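Local coordinates for protein intracellular exo-alpha-(1->5)-L-arabinofuranosidase (Bifidobacterium longum, PDB 2Y2W) that removes terminal alpha-(1->5)-linked L-arabinofuranosyl residues from branched and debranched arabinans and also acts on arabinoxylan, contributing to plant cell wall breakdown, at residues S299-L304 with P453-E458; P464-V469 with A483-A488; H492-D497 with A552-I557; A515-E520 with S558-E563. One frame throughout, in Å; residues are numbered along the deposited sequence.

Overall arrangement
Interactions 2, 3 and 4 are mostly buried antiparallel strand pairings within the C-terminal beta domain, whereas interaction 1 is a surface contact in which a helix that follows the sixth barrel strand meets the end of a strand of that domain. Their chemistry follows: interaction 1 rests on carboxylate and amide side chains, the other three on backbone ladders with mainly apolar side chains, plus an arginine at the end of the hairpin pair in interaction 2. Interactions 2 and 4 meet at strands 478-485 and 558-564, neighbours in the sheet. Asn485 bonds to Pro555 O between interactions 2 and 3, Gln301 to Arg486 O between interactions 1 and 2, and His519 to Ile557 O between interactions 3 and 4.

Interaction 1. Residues S299-L304 with P453-E458; sequences SMQDFL and PTIHTE
The backbone N-H of Glu458 donates to OD1 of Asp302, with N and OD1 2.9 Å apart. The bond is bent, at 145° at the hydrogen, and the donor meets the syn side of the carboxylate while standing 30° out of its plane. The other oxygen, OD2, takes a weak bond from the next amide, that of Ala459, so the carboxylate spans two successive N-H groups where the chain leaves strand 454-456. The Asp302 and Thr457 side chains run antiparallel past one another, bringing OD1 of Asp302 to 3.3 Å from CB of Thr457. The Glu458 carboxylate stands steeply to that of Asp302, and its OE1 is 4.3 Å from Asp302 OD1; this like-charge approach probably costs some energy, which the amide donors may offset.

One residue back on the helix, Gln301 has CG anti to its backbone N (chi1 -167°) and crosses both Ile455 and Thr457 at about a right angle. Its CG lies 3.7 Å from CG2 of Thr457, while NE2 sits 3.3 Å from CD1 of Ile455. The polar end is engaged further on: NE2 bonds to Arg486 O, and OE1 is weakly bonded to Ala488 N. OG1 of Thr457 bonds to Tyr460 O, and its methyl CG2 is the atom that meets Gln301. Met300 and Phe303, which do not touch 453-458, pack on helix 382-397. The arrangement is a contact between domains, joining a short helix of the (beta/alpha)8 barrel to a strand end of the C-terminal beta domain, away from the catalytic centre of this family 51 hydrolase.

Interaction 2. Residues P464-V469 with A483-A488; sequences PAIDAV and AVNRDA
Arg486 lies side by side with Pro464, its chain passing the backbone carbonyl of Ala465, whose O is 3.2 Å from CB of Arg486. The bend at chi3 (-82°) places NE near Pro464 O, and NH2 comes 2.8 Å from that same oxygen. CB of Asp467 covers one face of the guanidinium, with CB and NH2 4.0 Å apart. The Asp467 carboxylate stays well out of the guanidinium plane and can act on it only by charge; the salt bridge of Arg486 is made by NH1 with Glu308.

The backbones form the antiparallel hairpin of strands 462-473 and 478-485, part of the C-terminal beta domain. Asp467 and Val484 form a hydrogen-bonded pair, with Val484 N to Asp467 O at 2.8 Å and Asp467 N to Val484 O at 3.1 Å. Past the strand end, Arg486 N still reaches Ala465 O at 2.8 Å. On the face shared by Ile466, Asn485 and the two alanines, Ala468 CB touches Ala483 CB at 3.8 Å. The chi2 of Ile466 (-63°) swings CD1 over to OD1 of Asn485, 3.4 Å away, while ND2 of Asn485 donates to Pro555 O.

Interaction 3. Residues H492-D497 with A552-I557; sequences HTLTID and ATLPAI
Two backbone hydrogen bonds close a ring between His492 and Leu554: Leu554 N donates to His492 O at 2.8 Å, and His492 N donates to Leu554 O at 2.9 Å. The next rung is weak, with Leu494 N 3.4 Å from Ala552 O, and pairing resumes beyond it, where Ile496 and Cys550 are joined through their backbones. The strands are antiparallel, with the short segments splayed to 143°.

Side chains alternate across the two faces. On one, Thr493 and Thr553 form a non-hydrogen-bonded pair. The methyl CG2 of Thr493, anti to its backbone N, comes 3.4 Å from Ala552 O, while OG1 of Thr493 approaches CB of Thr553 at 3.9 Å. On the other face, Leu494 holds CG in the crowded position between backbone N and carbonyl carbon (chi1 46°). Its CD2 meets CD1 of Leu554 at 3.7 Å, the principal apolar touch. Leu494 also packs on Ala45 and Ile47 of strand 45-48, and the His492 ring is weakly bonded through NE2 to Asp487. Strand 492-497 is thus an inner strand, pairing parallel with strand 45-48 and antiparallel with strand 550-554, in the mixed sheet of the C-terminal domain, probably a jelly-roll beta-sandwich as in other family 51 enzymes.

Interaction 4. Residues A515-E520 with S558-E563; sequences AQLLHE and SWISVE
Leu518 sets its CB at the edge of the Trp559 indole, in the plane of the ring and 3.7 Å from CE3 of Trp559. CG follows at 4.0 Å from the same CE3. At the tip, CD1 of Leu518 comes obliquely to the benzo part of the ring, 3.7 Å from CE3 of Trp559, with CZ3 little farther. Trp559 also packs on Val484 and Leu482 of strand 478-485. Glu436 of helix 431-440 adjoins the same ring, and Pro433 of that helix touches Leu518.

Next along this face, CB of Gln516 lies 3.3 Å from OG of Ser561. The reverse face is apolar: CD1 of Leu517 meets CD1 of Ile560 at 3.6 Å, and Ala515 packs loosely on Val562.

Four backbone bonds link the strands. Leu518 N to Trp559 O is 3.0 Å, and Trp559 N returns to Leu518 O. Gln516 N to Ser561 O is the shortest at 2.7 Å. Its return bond, Ser561 N to Gln516 O, stretches to 3.3 Å. Together they make an antiparallel ladder, placing strand 558-564 between strands 512-518 and 478-485, with helix 431-440 packed against the sheet face that carries Leu518 and Trp559; the C-terminal domain they belong to is consistent with the jelly-roll beta-sandwich of family 51 relatives.

Interaction 1. Residues S299-L304 with P453-E458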
loop_
_atom_site.group_PDB
_atom_site.type_symbol
_atom_site.label_atom_id
_atom_site.label_comp_id
_atom_site.label_asym_id
_atom_site.label_seq_id
_atom_site.Cartn_x
_atom_site.Cartn_y
_atom_site.Cartn_z
ATOM N N SER D 299 8.082 -44.752 -1.638
ATOM C CA SER D 299 8.247 -43.358 -1.237
ATOM C C SER D 299 9.703 -43.050 -0.887
ATOM O O SER D 299 10.194 -41.950 -1.158
ATOM C CB SER D 299 7.337 -43.033 -0.051
ATOM O OG SER D 299 7.687 -43.811 1.081
ATOM N N MET D 300 10.375 -44.030 -0.282
ATOM C CA MET D 300 11.800 -43.943 0.041
ATOM C C MET D 300 12.651 -43.771 -1.219
ATOM O O MET D 300 13.525 -42.903 -1.263
ATOM C CB MET D 300 12.238 -45.181 0.837
ATOM C CG MET D 300 13.750 -45.369 1.005
ATOM S SD MET D 300 14.608 -43.989 1.791
ATOM C CE MET D 300 13.935 -44.031 3.451
ATOM N N GLN D 301 12.380 -44.588 -2.235
ATOM C CA GLN D 301 13.111 -44.531 -3.506
ATOM C C GLN D 301 12.880 -43.217 -4.261
ATOM O O GLN D 301 13.790 -42.711 -4.919
ATOM C CB GLN D 301 12.763 -45.737 -4.393
ATOM C CG GLN D 301 13.700 -45.944 -5.589
ATOM C CD GLN D 301 15.102 -46.380 -5.184
ATOM O OE1 GLN D 301 15.352 -47.558 -4.928
ATOM N NE2 GLN D 301 16.026 -45.427 -5.140
ATOM N N ASP D 302 11.665 -42.676 -4.166
ATOM C CA ASP D 302 11.358 -41.354 -4.716
ATOM C C ASP D 302 12.170 -40.274 -3.998
ATOM O O ASP D 302 12.683 -39.343 -4.625
ATOM C CB ASP D 302 9.862 -41.037 -4.581
ATOM C CG ASP D 302 8.979 -41.964 -5.404
ATOM O OD1 ASP D 302 9.502 -42.897 -6.053
ATOM O OD2 ASP D 302 7.746 -41.753 -5.393
ATOM N N PHE D 303 12.277 -40.422 -2.679
ATOM C CA PHE D 303 12.961 -39.465 -1.819
ATOM C C PHE D 303 14.477 -39.439 -2.043
ATOM O O PHE D 303 15.095 -38.374 -1.998
ATOM C CB PHE D 303 12.621 -39.754 -0.354
ATOM C CG PHE D 303 13.397 -38.929 0.631
ATOM C CD1 PHE D 303 13.369 -37.538 0.578
ATOM C CD2 PHE D 303 14.140 -39.546 1.629
ATOM C CE1 PHE D 303 14.084 -36.778 1.491
ATOM C CE2 PHE D 303 14.851 -38.795 2.553
ATOM C CZ PHE D 303 14.822 -37.408 2.485
ATOM N N LEU D 304 15.067 -40.604 -2.297
ATOM C CA LEU D 304 16.506 -40.696 -2.541
ATOM C C LEU D 304 16.914 -40.051 -3.868
ATOM O O LEU D 304 18.068 -39.654 -4.042
ATOM C CB LEU D 304 16.982 -42.151 -2.470
ATOM C CG LEU D 304 16.947 -42.823 -1.090
ATOM C CD1 LEU D 304 16.902 -44.338 -1.231
ATOM C CD2 LEU D 304 18.120 -42.392 -0.218
ATOM N N PRO D 453 23.905 -48.206 -13.583
ATOM C CA PRO D 453 22.607 -48.849 -13.794
ATOM C C PRO D 453 21.461 -48.006 -13.238
ATOM O O PRO D 453 21.502 -47.589 -12.077
ATOM C CB PRO D 453 22.732 -50.171 -13.020
ATOM C CG PRO D 453 23.896 -49.988 -12.107
ATOM C CD PRO D 453 24.823 -49.070 -12.820
ATOM N N THR D 454 20.457 -47.754 -14.075
ATOM C CA THR D 454 19.318 -46.912 -13.703
ATOM C C THR D 454 18.363 -47.612 -12.738
ATOM O O THR D 454 18.388 -48.835 -12.601
ATOM C CB THR D 454 18.528 -46.430 -14.946
ATOM O OG1 THR D 454 18.260 -47.542 -15.809
ATOM C CG2 THR D 454 19.311 -45.367 -15.713
ATOM N N ILE D 455 17.532 -46.816 -12.065
ATOM C CA ILE D 455 16.508 -47.325 -11.147
ATOM C C ILE D 455 15.175 -46.607 -11.374
ATOM O O ILE D 455 15.146 -45.480 -11.876
ATOM C CB ILE D 455 16.942 -47.214 -9.657
ATOM C CG1 ILE D 455 17.535 -45.829 -9.357
ATOM C CG2 ILE D 455 17.924 -48.329 -9.304
ATOM C CD1 ILE D 455 17.855 -45.573 -7.893
ATOM N N HIS D 456 14.078 -47.268 -11.005
ATOM C CA HIS D 456 12.732 -46.744 -11.246
ATOM C C HIS D 456 12.111 -46.109 -9.997
ATOM O O HIS D 456 12.279 -46.610 -8.883
ATOM C CB HIS D 456 11.822 -47.850 -11.794
ATOM C CG HIS D 456 10.501 -47.353 -12.299
ATOM N ND1 HIS D 456 10.324 -46.886 -13.584
ATOM C CD2 HIS D 456 9.295 -47.249 -11.690
ATOM C CE1 HIS D 456 9.065 -46.516 -13.746
ATOM N NE2 HIS D 456 8.420 -46.725 -12.611
ATOM N N THR D 457 11.397 -45.003 -10.205
ATOM C CA THR D 457 10.699 -44.285 -9.133
ATOM C C THR D 457 9.280 -43.915 -9.569
ATOM O O THR D 457 8.989 -43.872 -10.766
ATOM C CB THR D 457 11.449 -42.990 -8.726
ATOM O OG1 THR D 457 11.652 -42.166 -9.880
ATOM C CG2 THR D 457 12.798 -43.308 -8.091
ATOM N N GLU D 458 8.402 -43.653 -8.600
ATOM C CA GLU D 458 7.039 -43.189 -8.891
ATOM C C GLU D 458 6.994 -41.729 -9.342
ATOM O O GLU D 458 6.347 -41.405 -10.339
ATOM C CB GLU D 458 6.110 -43.376 -7.684
ATOM C CG GLU D 458 5.116 -44.529 -7.806
ATOM C CD GLU D 458 5.446 -45.707 -6.903
ATOM O OE1 GLU D 458 6.641 -46.057 -6.774
ATOM O OE2 GLU D 458 4.501 -46.287 -6.327
#

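Interaction 2. Residues P464-V469 with A483-A488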
loop_
_atom_site.group_PDB
_atom_site.type_symbol
_atom_site.label_atom_id
_atom_site.label_comp_id
_atom_site.label_asym_id
_atom_site.label_seq_id
_atom_site.Cartn_x
_atom_site.Cartn_y
_atom_site.Cartn_z
ATOM N N PRO D 464 19.695 -42.449 -12.861
ATOM C CA PRO D 464 20.957 -43.097 -12.494
ATOM C C PRO D 464 21.090 -43.274 -10.984
ATOM O O PRO D 464 20.740 -42.371 -10.221
ATOM C CB PRO D 464 22.018 -42.118 -13.007
ATOM C CG PRO D 464 21.343 -41.360 -14.092
ATOM C CD PRO D 464 19.922 -41.219 -13.642
ATOM N N ALA D 465 21.579 -44.437 -10.567
ATOM C CA ALA D 465 21.768 -44.732 -9.151
ATOM C C ALA D 465 22.915 -43.917 -8.558
ATOM O O ALA D 465 22.787 -43.359 -7.466
ATOM C CB ALA D 465 22.007 -46.224 -8.946
ATOM N N ILE D 466 24.027 -43.848 -9.288
ATOM C CA ILE D 466 25.212 -43.116 -8.841
ATOM C C ILE D 466 25.192 -41.680 -9.367
ATOM O O ILE D 466 24.847 -41.436 -10.527
ATOM C CB ILE D 466 26.532 -43.842 -9.257
ATOM C CG1 ILE D 466 26.525 -45.313 -8.811
ATOM C CG2 ILE D 466 27.771 -43.111 -8.718
ATOM C CD1 ILE D 466 26.471 -45.539 -7.294
ATOM N N ASP D 467 25.554 -40.742 -8.492
ATOM C CA ASP D 467 25.650 -39.321 -8.820
ATOM C C ASP D 467 26.876 -38.735 -8.116
ATOM O O ASP D 467 27.107 -39.031 -6.941
ATOM C CB ASP D 467 24.374 -38.598 -8.378
ATOM C CG ASP D 467 24.262 -37.190 -8.943
ATOM O OD1 ASP D 467 24.926 -36.884 -9.958
ATOM O OD2 ASP D 467 23.494 -36.388 -8.368
ATOM N N ALA D 468 27.657 -37.913 -8.824
ATOM C CA ALA D 468 28.945 -37.428 -8.301
ATOM C C ALA D 468 29.414 -36.060 -8.820
ATOM O O ALA D 468 29.041 -35.638 -9.919
ATOM C CB ALA D 468 30.032 -38.479 -8.540
ATOM N N VAL D 469 30.235 -35.385 -8.009
ATOM C CA VAL D 469 30.947 -34.155 -8.401
ATOM C C VAL D 469 32.442 -34.240 -8.128
ATOM O O VAL D 469 32.878 -34.928 -7.203
ATOM C CB VAL D 469 30.448 -32.885 -7.657
ATOM C CG1 VAL D 469 29.267 -32.275 -8.359
ATOM C CG2 VAL D 469 30.153 -33.168 -6.183
ATOM N N ALA D 483 30.406 -38.507 -3.950
ATOM C CA ALA D 483 29.524 -39.408 -4.695
ATOM C C ALA D 483 28.422 -40.013 -3.827
ATOM O O ALA D 483 28.614 -40.248 -2.634
ATOM C CB ALA D 483 30.330 -40.506 -5.382
ATOM N N VAL D 484 27.271 -40.265 -4.447
ATOM C CA VAL D 484 26.097 -40.792 -3.751
ATOM C C VAL D 484 25.537 -42.035 -4.449
ATOM O O VAL D 484 25.498 -42.103 -5.679
ATOM C CB VAL D 484 25.001 -39.689 -3.598
ATOM C CG1 VAL D 484 23.600 -40.285 -3.488
ATOM C CG2 VAL D 484 25.291 -38.820 -2.383
ATOM N N ASN D 485 25.128 -43.020 -3.649
ATOM C CA ASN D 485 24.405 -44.189 -4.147
ATOM C C ASN D 485 22.921 -44.082 -3.807
ATOM O O ASN D 485 22.541 -44.110 -2.633
ATOM C CB ASN D 485 25.000 -45.485 -3.581
ATOM C CG ASN D 485 24.384 -46.735 -4.196
ATOM O OD1 ASN D 485 23.903 -46.717 -5.331
ATOM N ND2 ASN D 485 24.402 -47.829 -3.445
ATOM N N ARG D 486 22.090 -43.961 -4.841
ATOM C CA ARG D 486 20.657 -43.700 -4.670
ATOM C C ARG D 486 19.775 -44.954 -4.628
ATOM O O ARG D 486 18.607 -44.873 -4.243
ATOM C CB ARG D 486 20.155 -42.724 -5.741
ATOM C CG ARG D 486 20.670 -41.302 -5.566
ATOM C CD ARG D 486 19.989 -40.325 -6.508
ATOM N NE ARG D 486 20.581 -40.325 -7.844
ATOM C CZ ARG D 486 20.261 -39.469 -8.811
ATOM N NH1 ARG D 486 19.347 -38.529 -8.605
ATOM N NH2 ARG D 486 20.859 -39.553 -9.991
ATOM N N ASP D 487 20.332 -46.100 -5.020
ATOM C CA ASP D 487 19.617 -47.378 -4.958
ATOM C C ASP D 487 19.338 -47.745 -3.502
ATOM O O ASP D 487 20.208 -47.595 -2.641
ATOM C CB ASP D 487 20.425 -48.483 -5.650
ATOM C CG ASP D 487 19.588 -49.720 -5.977
ATOM O OD1 ASP D 487 18.903 -50.255 -5.076
ATOM O OD2 ASP D 487 19.634 -50.170 -7.141
ATOM N N ALA D 488 18.128 -48.230 -3.240
ATOM C CA ALA D 488 17.667 -48.477 -1.871
ATOM C C ALA D 488 17.948 -49.887 -1.339
ATOM O O ALA D 488 17.940 -50.105 -0.124
ATOM C CB ALA D 488 16.185 -48.143 -1.744
#

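Interaction 3. Residues H492-D497 with A552-I557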
loop_
_atom_site.group_PDB
_atom_site.type_symbol
_atom_site.label_atom_id
_atom_site.label_comp_id
_atom_site.label_asym_id
_atom_site.label_seq_id
_atom_site.Cartn_x
_atom_site.Cartn_y
_atom_site.Cartn_z
ATOM N N HIS D 492 26.417 -51.037 -5.179
ATOM C CA HIS D 492 27.170 -50.909 -6.427
ATOM C C HIS D 492 28.657 -50.681 -6.172
ATOM O O HIS D 492 29.052 -50.209 -5.103
ATOM C CB HIS D 492 26.612 -49.768 -7.282
ATOM C CG HIS D 492 25.160 -49.916 -7.617
ATOM N ND1 HIS D 492 24.715 -50.633 -8.707
ATOM C CD2 HIS D 492 24.052 -49.435 -7.005
ATOM C CE1 HIS D 492 23.396 -50.589 -8.751
ATOM N NE2 HIS D 492 22.969 -49.868 -7.731
ATOM N N THR D 493 29.473 -51.027 -7.163
ATOM C CA THR D 493 30.911 -50.778 -7.120
ATOM C C THR D 493 31.307 -49.981 -8.361
ATOM O O THR D 493 30.907 -50.317 -9.481
ATOM C CB THR D 493 31.715 -52.095 -7.012
ATOM O OG1 THR D 493 31.277 -52.828 -5.861
ATOM C CG2 THR D 493 33.212 -51.821 -6.880
ATOM N N LEU D 494 32.083 -48.920 -8.152
ATOM C CA LEU D 494 32.416 -47.977 -9.219
ATOM C C LEU D 494 33.917 -47.796 -9.434
ATOM O O LEU D 494 34.720 -48.003 -8.519
ATOM C CB LEU D 494 31.744 -46.614 -8.976
ATOM C CG LEU D 494 31.790 -45.967 -7.587
ATOM C CD1 LEU D 494 31.850 -44.454 -7.700
ATOM C CD2 LEU D 494 30.596 -46.393 -6.739
ATOM N N THR D 495 34.277 -47.414 -10.658
ATOM C CA THR D 495 35.660 -47.124 -11.024
ATOM C C THR D 495 35.893 -45.616 -11.061
ATOM O O THR D 495 35.107 -44.869 -11.650
ATOM C CB THR D 495 36.035 -47.732 -12.395
ATOM O OG1 THR D 495 35.033 -47.397 -13.363
ATOM C CG2 THR D 495 36.158 -49.248 -12.300
ATOM N N ILE D 496 36.976 -45.179 -10.422
ATOM C CA ILE D 496 37.314 -43.760 -10.351
ATOM C C ILE D 496 38.542 -43.468 -11.211
ATOM O O ILE D 496 39.648 -43.932 -10.917
ATOM C CB ILE D 496 37.559 -43.298 -8.891
ATOM C CG1 ILE D 496 36.410 -43.744 -7.977
ATOM C CG2 ILE D 496 37.751 -41.782 -8.833
ATOM C CD1 ILE D 496 36.795 -43.882 -6.514
ATOM N N ASP D 497 38.331 -42.698 -12.276
ATOM C CA ASP D 497 39.393 -42.351 -13.215
ATOM C C ASP D 497 39.418 -40.841 -13.458
ATOM O O ASP D 497 38.688 -40.325 -14.310
ATOM C CB ASP D 497 39.211 -43.124 -14.533
ATOM C CG ASP D 497 40.348 -42.894 -15.525
ATOM O OD1 ASP D 497 41.402 -42.339 -15.143
ATOM O OD2 ASP D 497 40.184 -43.279 -16.703
ATOM N N ALA D 552 36.049 -48.624 -5.200
ATOM C CA ALA D 552 35.417 -48.646 -3.880
ATOM C C ALA D 552 33.988 -49.184 -3.961
ATOM O O ALA D 552 33.299 -48.999 -4.969
ATOM C CB ALA D 552 35.425 -47.253 -3.258
ATOM N N THR D 553 33.552 -49.846 -2.891
ATOM C CA THR D 553 32.204 -50.416 -2.815
ATOM C C THR D 553 31.228 -49.501 -2.064
ATOM O O THR D 553 31.455 -49.148 -0.904
ATOM C CB THR D 553 32.206 -51.857 -2.207
ATOM O OG1 THR D 553 30.859 -52.297 -1.986
ATOM C CG2 THR D 553 32.984 -51.917 -0.887
ATOM N N LEU D 554 30.147 -49.122 -2.745
ATOM C CA LEU D 554 29.112 -48.274 -2.154
ATOM C C LEU D 554 27.815 -49.047 -1.909
ATOM O O LEU D 554 27.098 -49.376 -2.859
ATOM C CB LEU D 554 28.856 -47.034 -3.021
ATOM C CG LEU D 554 29.659 -45.762 -2.718
ATOM C CD1 LEU D 554 31.132 -45.903 -3.088
ATOM C CD2 LEU D 554 29.047 -44.564 -3.431
ATOM N N PRO D 555 27.510 -49.338 -0.629
ATOM C CA PRO D 555 26.287 -50.051 -0.255
ATOM C C PRO D 555 25.033 -49.247 -0.595
ATOM O O PRO D 555 25.122 -48.045 -0.855
ATOM C CB PRO D 555 26.416 -50.208 1.267
ATOM C CG PRO D 555 27.861 -50.011 1.562
ATOM C CD PRO D 555 28.333 -49.018 0.551
ATOM N N ALA D 556 23.883 -49.915 -0.597
ATOM C CA ALA D 556 22.605 -49.264 -0.872
ATOM C C ALA D 556 22.362 -48.116 0.106
ATOM O O ALA D 556 22.473 -48.296 1.322
ATOM C CB ALA D 556 21.475 -50.277 -0.805
ATOM N N ILE D 557 22.030 -46.945 -0.440
ATOM C CA ILE D 557 21.854 -45.705 0.336
ATOM C C ILE D 557 23.147 -45.322 1.067
ATOM O O ILE D 557 23.336 -45.653 2.241
ATOM C CB ILE D 557 20.648 -45.768 1.331
ATOM C CG1 ILE D 557 19.394 -46.315 0.638
ATOM C CG2 ILE D 557 20.373 -44.389 1.937
ATOM C CD1 ILE D 557 18.316 -46.819 1.588
#

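Interaction 4. Residues A515-E520 with S558-E563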
loop_
_atom_site.group_PDB
_atom_site.type_symbol
_atom_site.label_atom_id
_atom_site.label_comp_id
_atom_site.label_asym_id
_atom_site.label_seq_id
_atom_site.Cartn_x
_atom_site.Cartn_y
_atom_site.Cartn_z
ATOM N N ALA D 515 39.292 -40.657 3.144
ATOM C CA ALA D 515 38.083 -41.162 2.503
ATOM C C ALA D 515 37.040 -41.512 3.557
ATOM O O ALA D 515 37.373 -42.048 4.616
ATOM C CB ALA D 515 38.402 -42.372 1.641
ATOM N N GLN D 516 35.780 -41.200 3.265
ATOM C CA GLN D 516 34.695 -41.424 4.218
ATOM C C GLN D 516 33.490 -42.123 3.599
ATOM O O GLN D 516 33.253 -42.038 2.391
ATOM C CB GLN D 516 34.259 -40.105 4.864
ATOM C CG GLN D 516 35.237 -39.541 5.891
ATOM C CD GLN D 516 34.673 -38.350 6.650
ATOM O OE1 GLN D 516 33.989 -37.498 6.081
ATOM N NE2 GLN D 516 34.965 -38.286 7.943
ATOM N N LEU D 517 32.733 -42.807 4.452
ATOM C CA LEU D 517 31.515 -43.500 4.060
ATOM C C LEU D 517 30.400 -43.198 5.059
ATOM O O LEU D 517 30.548 -43.445 6.259
ATOM C CB LEU D 517 31.769 -45.014 3.975
ATOM C CG LEU D 517 30.595 -46.004 4.020
ATOM C CD1 LEU D 517 29.902 -46.127 2.669
ATOM C CD2 LEU D 517 31.069 -47.373 4.502
ATOM N N LEU D 518 29.299 -42.646 4.560
ATOM C CA LEU D 518 28.090 -42.507 5.360
ATOM C C LEU D 518 27.049 -43.532 4.936
ATOM O O LEU D 518 26.349 -43.348 3.938
ATOM C CB LEU D 518 27.515 -41.089 5.286
ATOM C CG LEU D 518 27.666 -40.209 6.529
ATOM C CD1 LEU D 518 27.077 -38.841 6.264
ATOM C CD2 LEU D 518 27.006 -40.838 7.756
ATOM N N HIS D 519 26.971 -44.618 5.699
ATOM C CA HIS D 519 25.998 -45.674 5.453
ATOM C C HIS D 519 25.676 -46.444 6.722
ATOM O O HIS D 519 26.562 -46.742 7.522
ATOM C CB HIS D 519 26.499 -46.646 4.380
ATOM C CG HIS D 519 25.715 -47.918 4.312
ATOM N ND1 HIS D 519 24.471 -47.994 3.725
ATOM C CD2 HIS D 519 25.987 -49.158 4.780
ATOM C CE1 HIS D 519 24.015 -49.230 3.826
ATOM N NE2 HIS D 519 24.916 -49.957 4.461
ATOM N N GLU D 520 24.396 -46.759 6.890
ATOM C CA GLU D 520 23.951 -47.673 7.933
ATOM C C GLU D 520 23.029 -48.720 7.317
ATOM O O GLU D 520 22.233 -48.406 6.425
ATOM C CB GLU D 520 23.234 -46.921 9.060
ATOM C CG GLU D 520 24.080 -45.865 9.780
ATOM C CD GLU D 520 25.294 -46.441 10.497
ATOM O OE1 GLU D 520 25.146 -47.439 11.235
ATOM O OE2 GLU D 520 26.398 -45.881 10.331
ATOM N N SER D 558 24.034 -44.634 0.351
ATOM C CA SER D 558 25.325 -44.218 0.901
ATOM C C SER D 558 25.898 -42.983 0.207
ATOM O O SER D 558 25.754 -42.810 -1.005
ATOM C CB SER D 558 26.339 -45.369 0.847
ATOM O OG SER D 558 26.553 -45.806 -0.484
ATOM N N TRP D 559 26.544 -42.132 1.002
ATOM C CA TRP D 559 27.253 -40.955 0.509
ATOM C C TRP D 559 28.748 -41.151 0.727
ATOM O O TRP D 559 29.175 -41.620 1.787
ATOM C CB TRP D 559 26.758 -39.695 1.229
ATOM C CG TRP D 559 27.639 -38.485 1.062
ATOM C CD1 TRP D 559 27.638 -37.607 0.018
ATOM C CD2 TRP D 559 28.638 -38.017 1.977
ATOM N NE1 TRP D 559 28.577 -36.625 0.222
ATOM C CE2 TRP D 559 29.206 -36.853 1.417
ATOM C CE3 TRP D 559 29.112 -38.472 3.215
ATOM C CZ2 TRP D 559 30.225 -36.135 2.050
ATOM C CZ3 TRP D 559 30.124 -37.755 3.846
ATOM C CH2 TRP D 559 30.669 -36.600 3.260
ATOM N N ILE D 560 29.539 -40.794 -0.279
ATOM C CA ILE D 560 30.984 -40.977 -0.216
ATOM C C ILE D 560 31.731 -39.655 -0.396
ATOM O O ILE D 560 31.310 -38.789 -1.170
ATOM C CB ILE D 560 31.468 -42.057 -1.240
ATOM C CG1 ILE D 560 32.368 -43.087 -0.562
ATOM C CG2 ILE D 560 32.159 -41.444 -2.456
ATOM C CD1 ILE D 560 31.616 -44.099 0.271
ATOM N N SER D 561 32.827 -39.507 0.346
ATOM C CA SER D 561 33.740 -38.382 0.167
ATOM C C SER D 561 35.177 -38.882 0.133
ATOM O O SER D 561 35.617 -39.594 1.039
ATOM C CB SER D 561 33.565 -37.338 1.271
ATOM O OG SER D 561 33.987 -37.830 2.530
ATOM N N VAL D 562 35.894 -38.509 -0.923
ATOM C CA VAL D 562 37.292 -38.900 -1.094
ATOM C C VAL D 562 38.146 -37.719 -1.556
ATOM O O VAL D 562 37.923 -37.150 -2.628
ATOM C CB VAL D 562 37.446 -40.155 -2.020
ATOM C CG1 VAL D 562 36.440 -40.133 -3.162
ATOM C CG2 VAL D 562 38.877 -40.305 -2.539
ATOM N N GLU D 563 39.110 -37.353 -0.714
ATOM C CA GLU D 563 40.048 -36.268 -0.989
ATOM C C GLU D 563 41.285 -36.827 -1.685
ATOM O O GLU D 563 41.770 -37.898 -1.322
ATOM C CB GLU D 563 40.451 -35.571 0.316
ATOM C CG GLU D 563 39.282 -34.976 1.103
ATOM C CD GLU D 563 39.662 -34.510 2.502
ATOM O OE1 GLU D 563 40.754 -33.928 2.673
ATOM O OE2 GLU D 563 38.857 -34.724 3.434
#